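Polyphosphate:AMP phosphotransferase (Pseudomonas aeruginosa PAO1, PDB 3CZP) transfers phosphate from inorganic polyphosphate to AMP to make ADP, and less efficiently to GMP to make GDP, as a magnesium-dependent homodimer. Local coordinates at residues D274-Q279 with D474-R479; A311-A316 with I362-W367. All blocks are in the same frame, centred on the assembly; numbering follows the deposited sequence.

Contact 1 (D274-Q279 with D474-R479); sequences DAYKEQ and DKRFAR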
ATOM      1  N   ASP A 274      45.134   6.505  -4.847  1.00 39.46           N
ATOM      2  CA  ASP A 274      45.523   5.411  -3.953  1.00 39.18           C
ATOM      3  C   ASP A 274      44.871   5.509  -2.532  1.00 38.92           C
ATOM      4  O   ASP A 274      44.347   4.476  -1.946  1.00 38.39           O
ATOM      5  CB  ASP A 274      47.033   5.292  -3.904  1.00 39.55           C
ATOM      6  CG  ASP A 274      47.594   4.697  -5.215  1.00 40.95           C
ATOM      7  OD1 ASP A 274      47.634   3.429  -5.363  1.00 41.59           O
ATOM      8  OD2 ASP A 274      47.995   5.497  -6.103  1.00 44.01           O
ATOM      9  N   ALA A 275      44.854   6.734  -1.977  1.00 37.74           N
ATOM     10  CA  ALA A 275      44.238   6.958  -0.677  1.00 37.60           C
ATOM     11  C   ALA A 275      42.728   6.630  -0.771  1.00 37.41           C
ATOM     12  O   ALA A 275      42.182   6.061   0.134  1.00 36.05           O
ATOM     13  CB  ALA A 275      44.453   8.391  -0.196  1.00 36.98           C
ATOM     14  N   TYR A 276      42.102   6.948  -1.902  1.00 37.37           N
ATOM     15  CA  TYR A 276      40.706   6.621  -2.148  1.00 37.80           C
ATOM     16  C   TYR A 276      40.464   5.134  -2.169  1.00 37.97           C
ATOM     17  O   TYR A 276      39.547   4.676  -1.551  1.00 38.53           O
ATOM     18  CB  TYR A 276      40.241   7.239  -3.468  1.00 37.50           C
ATOM     19  CG  TYR A 276      38.901   6.749  -3.971  1.00 37.87           C
ATOM     20  CD1 TYR A 276      37.694   7.142  -3.359  1.00 38.79           C
ATOM     21  CD2 TYR A 276      38.827   5.913  -5.068  1.00 38.57           C
ATOM     22  CE1 TYR A 276      36.464   6.691  -3.844  1.00 37.65           C
ATOM     23  CE2 TYR A 276      37.621   5.461  -5.536  1.00 39.24           C
ATOM     24  CZ  TYR A 276      36.442   5.849  -4.916  1.00 37.30           C
ATOM     25  OH  TYR A 276      35.266   5.399  -5.440  1.00 37.75           O
ATOM     26  N   LYS A 277      41.285   4.352  -2.854  1.00 38.79           N
ATOM     27  CA  LYS A 277      40.900   2.950  -3.044  1.00 39.31           C
ATOM     28  C   LYS A 277      41.015   2.164  -1.741  1.00 39.04           C
ATOM     29  O   LYS A 277      40.195   1.284  -1.487  1.00 39.14           O
ATOM     30  CB  LYS A 277      41.658   2.317  -4.212  1.00 39.73           C
ATOM     31  CG  LYS A 277      41.530   3.177  -5.468  1.00 40.26           C
ATOM     32  CD  LYS A 277      41.459   2.414  -6.786  1.00 41.42           C
ATOM     33  CE  LYS A 277      41.713   3.389  -7.996  1.00 44.36           C
ATOM     34  NZ  LYS A 277      40.867   4.665  -7.914  1.00 45.56           N
ATOM     35  N   GLU A 278      42.006   2.516  -0.917  1.00 38.96           N
ATOM     36  CA  GLU A 278      42.237   1.878   0.375  1.00 39.08           C
ATOM     37  C   GLU A 278      41.124   2.261   1.333  1.00 38.26           C
ATOM     38  O   GLU A 278      40.502   1.401   1.951  1.00 36.67           O
ATOM     39  CB  GLU A 278      43.597   2.299   0.974  1.00 39.28           C
ATOM     40  CG  GLU A 278      44.835   1.884   0.135  1.00 41.21           C
ATOM     41  CD  GLU A 278      46.191   2.103   0.857  1.00 41.19           C
ATOM     42  OE1 GLU A 278      46.209   2.052   2.109  1.00 45.48           O
ATOM     43  OE2 GLU A 278      47.237   2.298   0.180  1.00 43.06           O
ATOM     44  N   GLN A 279      40.878   3.569   1.423  1.00 38.04           N
ATOM     45  CA  GLN A 279      39.865   4.115   2.319  1.00 38.19           C
ATOM     46  C   GLN A 279      38.484   3.653   1.895  1.00 37.76           C
ATOM     47  O   GLN A 279      37.712   3.234   2.742  1.00 39.08           O
ATOM     48  CB  GLN A 279      39.926   5.649   2.365  1.00 38.52           C
ATOM     49  CG  GLN A 279      41.121   6.222   3.131  1.00 37.74           C
ATOM     50  CD  GLN A 279      41.113   7.743   3.166  1.00 38.42           C
ATOM     51  OE1 GLN A 279      40.064   8.380   3.295  1.00 38.69           O
ATOM     52  NE2 GLN A 279      42.289   8.333   3.034  1.00 42.03           N
ATOM     53  N   ASP A 474      35.169  16.879  -5.448  1.00 32.19           N
ATOM     54  CA  ASP A 474      35.988  15.693  -5.673  1.00 31.66           C
ATOM     55  C   ASP A 474      35.160  14.497  -5.275  1.00 31.17           C
ATOM     56  O   ASP A 474      34.866  14.294  -4.090  1.00 32.37           O
ATOM     57  CB  ASP A 474      37.287  15.715  -4.829  1.00 31.27           C
ATOM     58  CG  ASP A 474      38.164  14.485  -5.079  1.00 31.87           C
ATOM     59  OD1 ASP A 474      38.525  14.246  -6.239  1.00 32.51           O
ATOM     60  OD2 ASP A 474      38.473  13.728  -4.137  1.00 35.40           O
ATOM     61  N   LYS A 475      34.740  13.729  -6.268  1.00 31.25           N
ATOM     62  CA  LYS A 475      33.925  12.525  -6.057  1.00 31.74           C
ATOM     63  C   LYS A 475      34.523  11.542  -5.056  1.00 31.95           C
ATOM     64  O   LYS A 475      33.792  10.901  -4.286  1.00 32.44           O
ATOM     65  CB  LYS A 475      33.647  11.806  -7.392  1.00 31.75           C
ATOM     66  CG  LYS A 475      32.421  12.348  -8.162  1.00 32.27           C
ATOM     67  CD  LYS A 475      32.650  12.311  -9.727  1.00 33.08           C
ATOM     68  CE  LYS A 475      31.401  12.733 -10.489  1.00 33.62           C
ATOM     69  NZ  LYS A 475      31.427  12.275 -11.903  1.00 34.00           N
ATOM     70  N   ARG A 476      35.846  11.413  -5.068  1.00 32.28           N
ATOM     71  CA  ARG A 476      36.514  10.412  -4.262  1.00 32.64           C
ATOM     72  C   ARG A 476      36.374  10.743  -2.782  1.00 32.20           C
ATOM     73  O   ARG A 476      36.046   9.874  -1.958  1.00 31.53           O
ATOM     74  CB  ARG A 476      37.978  10.328  -4.663  1.00 33.40           C
ATOM     75  CG  ARG A 476      38.209   9.846  -6.072  1.00 34.25           C
ATOM     76  CD  ARG A 476      39.681   9.700  -6.340  1.00 36.19           C
ATOM     77  NE  ARG A 476      39.905   8.898  -7.531  1.00 38.42           N
ATOM     78  CZ  ARG A 476      40.466   9.319  -8.655  1.00 43.04           C
ATOM     79  NH1 ARG A 476      40.944  10.557  -8.786  1.00 45.91           N
ATOM     80  NH2 ARG A 476      40.602   8.469  -9.664  1.00 44.36           N
ATOM     81  N   PHE A 477      36.605  12.017  -2.460  1.00 32.25           N
ATOM     82  CA  PHE A 477      36.517  12.541  -1.080  1.00 32.14           C
ATOM     83  C   PHE A 477      35.076  12.397  -0.607  1.00 31.79           C
ATOM     84  O   PHE A 477      34.801  11.826   0.464  1.00 32.02           O
ATOM     85  CB  PHE A 477      36.989  14.021  -1.064  1.00 32.04           C
ATOM     86  CG  PHE A 477      36.830  14.712   0.269  1.00 32.48           C
ATOM     87  CD1 PHE A 477      37.884  14.742   1.179  1.00 33.27           C
ATOM     88  CD2 PHE A 477      35.632  15.324   0.620  1.00 31.95           C
ATOM     89  CE1 PHE A 477      37.762  15.370   2.401  1.00 32.59           C
ATOM     90  CE2 PHE A 477      35.486  15.953   1.874  1.00 32.37           C
ATOM     91  CZ  PHE A 477      36.561  15.967   2.766  1.00 32.71           C
ATOM     92  N   ALA A 478      34.156  12.881  -1.444  1.00 31.62           N
ATOM     93  CA  ALA A 478      32.707  12.784  -1.199  1.00 31.27           C
ATOM     94  C   ALA A 478      32.256  11.345  -0.885  1.00 31.59           C
ATOM     95  O   ALA A 478      31.573  11.088   0.131  1.00 31.70           O
ATOM     96  CB  ALA A 478      31.919  13.355  -2.399  1.00 29.90           C
ATOM     97  N   ARG A 479      32.638  10.390  -1.734  1.00 31.94           N
ATOM     98  CA  ARG A 479      32.232   9.000  -1.502  1.00 32.25           C
ATOM     99  C   ARG A 479      32.666   8.426  -0.151  1.00 31.82           C
ATOM    100  O   ARG A 479      31.871   7.783   0.557  1.00 31.43           O
ATOM    101  CB  ARG A 479      32.687   8.087  -2.631  1.00 32.57           C
ATOM    102  CG  ARG A 479      31.968   8.317  -3.975  1.00 34.13           C
ATOM    103  CD  ARG A 479      32.821   7.753  -5.092  1.00 34.73           C
ATOM    104  NE  ARG A 479      32.231   8.038  -6.401  1.00 38.78           N
ATOM    105  CZ  ARG A 479      32.841   7.771  -7.563  1.00 38.44           C
ATOM    106  NH1 ARG A 479      34.028   7.181  -7.574  1.00 39.70           N
ATOM    107  NH2 ARG A 479      32.254   8.066  -8.721  1.00 35.88           N
TER
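Tyr-276 turns its CG opposite the backbone N (chi1 168°), which swings the phenol off helix 273-292 and lays it against the first turn of helix 475-496. Arg-476 has the other common start, CG opposite its own carbonyl carbon, and from there the chain runs straight out to NE. The two side chains therefore cross at about a right angle, with the aliphatic part of the arginine passing over one face of the ring. Its CG lies 3.9 Å from the centroid of the Tyr-276 ring, close to the ring normal, a CH-pi contact. Behind it, Arg-476 CB comes within 3.5 Å of Tyr-276 CD1.

Past the ring, the phenol oxygen reaches one turn further along the partner helix. Arg-479 NH1 donates to Tyr-276 OH at 3.0 Å, in a somewhat bent bond with an N-H...O angle of 148°, the oxygen tilted out of the guanidinium plane. Arg-479 CD also rests 3.4 Å from Tyr-276 OH, so a methylene flanks the same oxygen.

These helices, 273-292 and 475-496, lie near the two ends of the second PPK2 region, a P-loop-type fold, and they run roughly parallel here, 24° apart, their axes 9.9 Å from each other at closest approach. The Tyr-276 side chain lies between them and also touches Val-480. The start of helix 475-496 is N-capped by Asp-474, whose OD2 accepts from Phe-477 N at 3.0 Å; the same oxygen takes a hydrogen bond from Leu-271 N, tying the cap to the chain just ahead of helix 273-292. At the solvent-facing margin Lys-277 bends back, bringing its NZ to 4.2 Å from Arg-476 NH2, two like charges that probably gain little from each other.

Contact 2 (A311-A316 with I362-W367); sequences AGKGGA and IFDRSW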
ATOM      1  N   ALA A 311      25.799  16.926  -8.471  1.00 30.23           N
ATOM      2  CA  ALA A 311      26.673  16.872  -7.278  1.00 30.73           C
ATOM      3  C   ALA A 311      27.251  15.481  -7.079  1.00 30.25           C
ATOM      4  O   ALA A 311      28.257  15.303  -6.400  1.00 29.20           O
ATOM      5  CB  ALA A 311      25.929  17.341  -5.993  1.00 30.19           C
ATOM      6  N   GLY A 312      26.610  14.500  -7.701  1.00 30.96           N
ATOM      7  CA  GLY A 312      27.091  13.121  -7.688  1.00 31.54           C
ATOM      8  C   GLY A 312      26.432  12.278  -6.590  1.00 31.06           C
ATOM      9  O   GLY A 312      27.097  11.491  -5.937  1.00 31.66           O
ATOM     10  N   LYS A 313      25.121  12.413  -6.409  1.00 31.28           N
ATOM     11  CA  LYS A 313      24.367  11.583  -5.429  1.00 31.77           C
ATOM     12  C   LYS A 313      24.305  10.098  -5.819  1.00 30.14           C
ATOM     13  O   LYS A 313      24.472   9.221  -4.971  1.00 30.01           O
ATOM     14  CB  LYS A 313      22.925  12.102  -5.217  1.00 31.52           C
ATOM     15  CG  LYS A 313      22.791  13.329  -4.324  1.00 33.93           C
ATOM     16  CD  LYS A 313      21.330  13.831  -4.331  1.00 34.65           C
ATOM     17  CE  LYS A 313      20.993  14.698  -5.598  1.00 38.41           C
ATOM     18  NZ  LYS A 313      19.499  14.959  -5.640  1.00 38.78           N
ATOM     19  N   GLY A 314      24.037   9.841  -7.090  1.00 29.84           N
ATOM     20  CA  GLY A 314      23.964   8.491  -7.621  1.00 30.43           C
ATOM     21  C   GLY A 314      25.248   7.725  -7.398  1.00 30.43           C
ATOM     22  O   GLY A 314      25.248   6.567  -7.000  1.00 30.32           O
ATOM     23  N   GLY A 315      26.353   8.398  -7.646  1.00 31.41           N
ATOM     24  CA  GLY A 315      27.638   7.783  -7.470  1.00 31.68           C
ATOM     25  C   GLY A 315      27.940   7.484  -6.024  1.00 32.02           C
ATOM     26  O   GLY A 315      28.399   6.383  -5.719  1.00 32.51           O
ATOM     27  N   ALA A 316      27.702   8.460  -5.136  1.00 31.15           N
ATOM     28  CA  ALA A 316      27.885   8.218  -3.677  1.00 31.10           C
ATOM     29  C   ALA A 316      26.996   7.092  -3.199  1.00 30.83           C
ATOM     30  O   ALA A 316      27.408   6.256  -2.394  1.00 32.02           O
ATOM     31  CB  ALA A 316      27.666   9.489  -2.823  1.00 29.37           C
ATOM     32  N   ILE A 362      17.466   4.009   1.569  1.00 25.98           N
ATOM     33  CA  ILE A 362      18.196   5.148   1.063  1.00 25.03           C
ATOM     34  C   ILE A 362      17.184   6.005   0.234  1.00 25.10           C
ATOM     35  O   ILE A 362      16.480   5.474  -0.669  1.00 24.10           O
ATOM     36  CB  ILE A 362      19.308   4.657   0.151  1.00 25.64           C
ATOM     37  CG1 ILE A 362      20.293   3.713   0.879  1.00 26.38           C
ATOM     38  CG2 ILE A 362      20.014   5.856  -0.504  1.00 26.25           C
ATOM     39  CD1 ILE A 362      21.538   3.341   0.015  1.00 26.06           C
ATOM     40  N   PHE A 363      17.148   7.310   0.539  1.00 24.18           N
ATOM     41  CA  PHE A 363      16.273   8.243  -0.077  1.00 24.00           C
ATOM     42  C   PHE A 363      17.120   9.127  -0.983  1.00 23.96           C
ATOM     43  O   PHE A 363      17.925   9.941  -0.535  1.00 22.91           O
ATOM     44  CB  PHE A 363      15.506   9.065   0.954  1.00 23.47           C
ATOM     45  CG  PHE A 363      14.422   8.312   1.664  1.00 23.05           C
ATOM     46  CD1 PHE A 363      13.175   8.170   1.084  1.00 24.63           C
ATOM     47  CD2 PHE A 363      14.663   7.699   2.899  1.00 24.80           C
ATOM     48  CE1 PHE A 363      12.158   7.462   1.717  1.00 26.16           C
ATOM     49  CE2 PHE A 363      13.637   6.995   3.569  1.00 25.89           C
ATOM     50  CZ  PHE A 363      12.389   6.881   2.971  1.00 26.02           C
ATOM     51  N   ASP A 364      16.950   8.926  -2.267  1.00 23.05           N
ATOM     52  CA  ASP A 364      17.536   9.802  -3.240  1.00 22.93           C
ATOM     53  C   ASP A 364      16.560  10.935  -3.493  1.00 23.36           C
ATOM     54  O   ASP A 364      15.590  10.799  -4.238  1.00 22.85           O
ATOM     55  CB  ASP A 364      17.858   9.025  -4.500  1.00 22.71           C
ATOM     56  CG  ASP A 364      18.623   9.858  -5.527  1.00 24.73           C
ATOM     57  OD1 ASP A 364      18.953  11.052  -5.278  1.00 26.13           O
ATOM     58  OD2 ASP A 364      18.888   9.311  -6.608  1.00 26.62           O
ATOM     59  N   ARG A 365      16.839  12.056  -2.829  1.00 23.13           N
ATOM     60  CA  ARG A 365      15.863  13.115  -2.562  1.00 24.20           C
ATOM     61  C   ARG A 365      14.836  12.600  -1.573  1.00 23.05           C
ATOM     62  O   ARG A 365      14.764  11.410  -1.330  1.00 23.26           O
ATOM     63  CB  ARG A 365      15.230  13.647  -3.832  1.00 24.64           C
ATOM     64  CG  ARG A 365      16.251  14.024  -4.857  1.00 24.90           C
ATOM     65  CD  ARG A 365      15.600  14.431  -6.122  1.00 27.80           C
ATOM     66  NE  ARG A 365      15.118  15.800  -6.027  1.00 31.53           N
ATOM     67  CZ  ARG A 365      14.878  16.588  -7.072  1.00 35.91           C
ATOM     68  NH1 ARG A 365      15.094  16.144  -8.311  1.00 38.15           N
ATOM     69  NH2 ARG A 365      14.435  17.842  -6.882  1.00 35.34           N
ATOM     70  N   SER A 366      14.130  13.493  -0.914  1.00 22.94           N
ATOM     71  CA  SER A 366      13.481  13.107   0.313  1.00 22.40           C
ATOM     72  C   SER A 366      12.396  14.087   0.638  1.00 23.57           C
ATOM     73  O   SER A 366      12.017  14.892  -0.199  1.00 22.33           O
ATOM     74  CB  SER A 366      14.532  13.074   1.464  1.00 22.12           C
ATOM     75  OG  SER A 366      14.793  14.418   1.902  1.00 22.93           O
ATOM     76  N   TRP A 367      11.939  14.047   1.895  1.00 23.78           N
ATOM     77  CA  TRP A 367      10.951  15.002   2.400  1.00 23.59           C
ATOM     78  C   TRP A 367      11.435  16.438   2.484  1.00 23.72           C
ATOM     79  O   TRP A 367      10.644  17.332   2.675  1.00 24.23           O
ATOM     80  CB  TRP A 367      10.477  14.578   3.791  1.00 22.66           C
ATOM     81  CG  TRP A 367      11.551  14.099   4.731  1.00 23.38           C
ATOM     82  CD1 TRP A 367      12.218  14.845   5.682  1.00 22.00           C
ATOM     83  CD2 TRP A 367      12.058  12.752   4.855  1.00 20.72           C
ATOM     84  NE1 TRP A 367      13.110  14.050   6.364  1.00 22.87           N
ATOM     85  CE2 TRP A 367      13.046  12.771   5.879  1.00 19.10           C
ATOM     86  CE3 TRP A 367      11.827  11.563   4.156  1.00 21.74           C
ATOM     87  CZ2 TRP A 367      13.749  11.669   6.246  1.00 19.68           C
ATOM     88  CZ3 TRP A 367      12.527  10.428   4.530  1.00 22.37           C
ATOM     89  CH2 TRP A 367      13.482  10.480   5.575  1.00 22.40           C
TER
HETATM   90  O   HOH W   1      19.840  12.333  -7.576  1.00 53.67           O
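Lys-313, on the first turn of helix 313-321, reaches across to Asp-364, the last residue of strand 360-364, and to Arg-365 just after it. Its chain leaves the helix extended and then kinks at chi3 (-81°), a bend that carries the ammonium group past the carboxylate instead of straight onto it. Lys-313 CD consequently lies alongside Asp-364 OD1 at 3.8 Å, while Lys-313 NZ stands 4.0 Å from that same oxygen, a long salt bridge without a direct hydrogen bond. A water fills in: it donates to Asp-364 OD1 at 2.8 Å and accepts a weak bond from Lys-313 NZ at 3.3 Å.

Asp-364 sets its CG opposite the backbone N (chi1 -174°), which brings the carboxylate nearer the helix. Its other oxygen, OD2, makes a salt bridge with Arg-70 of the second subunit, so one carboxylate serves both a contact within the domain and the dimer.

Arg-365 meets the lysine from farther along the chain. Its CG packs 3.5 Å from Lys-313 NZ, and Arg-365 NE is 4.5 Å from that nitrogen, like charges near each other.

A Gly-X-X-X-X-Gly-Lys-Gly sequence, a Walker A-type P-loop, runs from the end of strand 300-307 into the first turn of this helix, with Gly-312 at the N-cap. Glycerol O3, probably from the crystallisation liquor, is hydrogen-bonded to the backbone N of both Gly-312 and Lys-313. Lys-313 meets Asp-364 through a long ion pair and a water; with the amides at the helix start and Arg-365 close by, this is consistent with a site for phosphate.

Both contacts belong to the second PPK2 region, and their centres are about 18 Å apart. Contact 1 joins helices far apart in sequence, near either end of that region, whereas contact 2 joins two elements in between, at the C-terminal ends of the strands of the parallel sheet. They meet through Arg-479: its CG packs 4.1 Å from Ala-316 CA, so the arginine engaged with Tyr-276 in contact 1 also lies against the helix that carries Lys-313 in contact 2. The P-loop, with the glycerol about 4 Å from the Lys-313 side chain, is on the contact 2 side; contact 1 is farther from the centre of the chain (about 36 Å, against about 21 Å for contact 2, centre to centre).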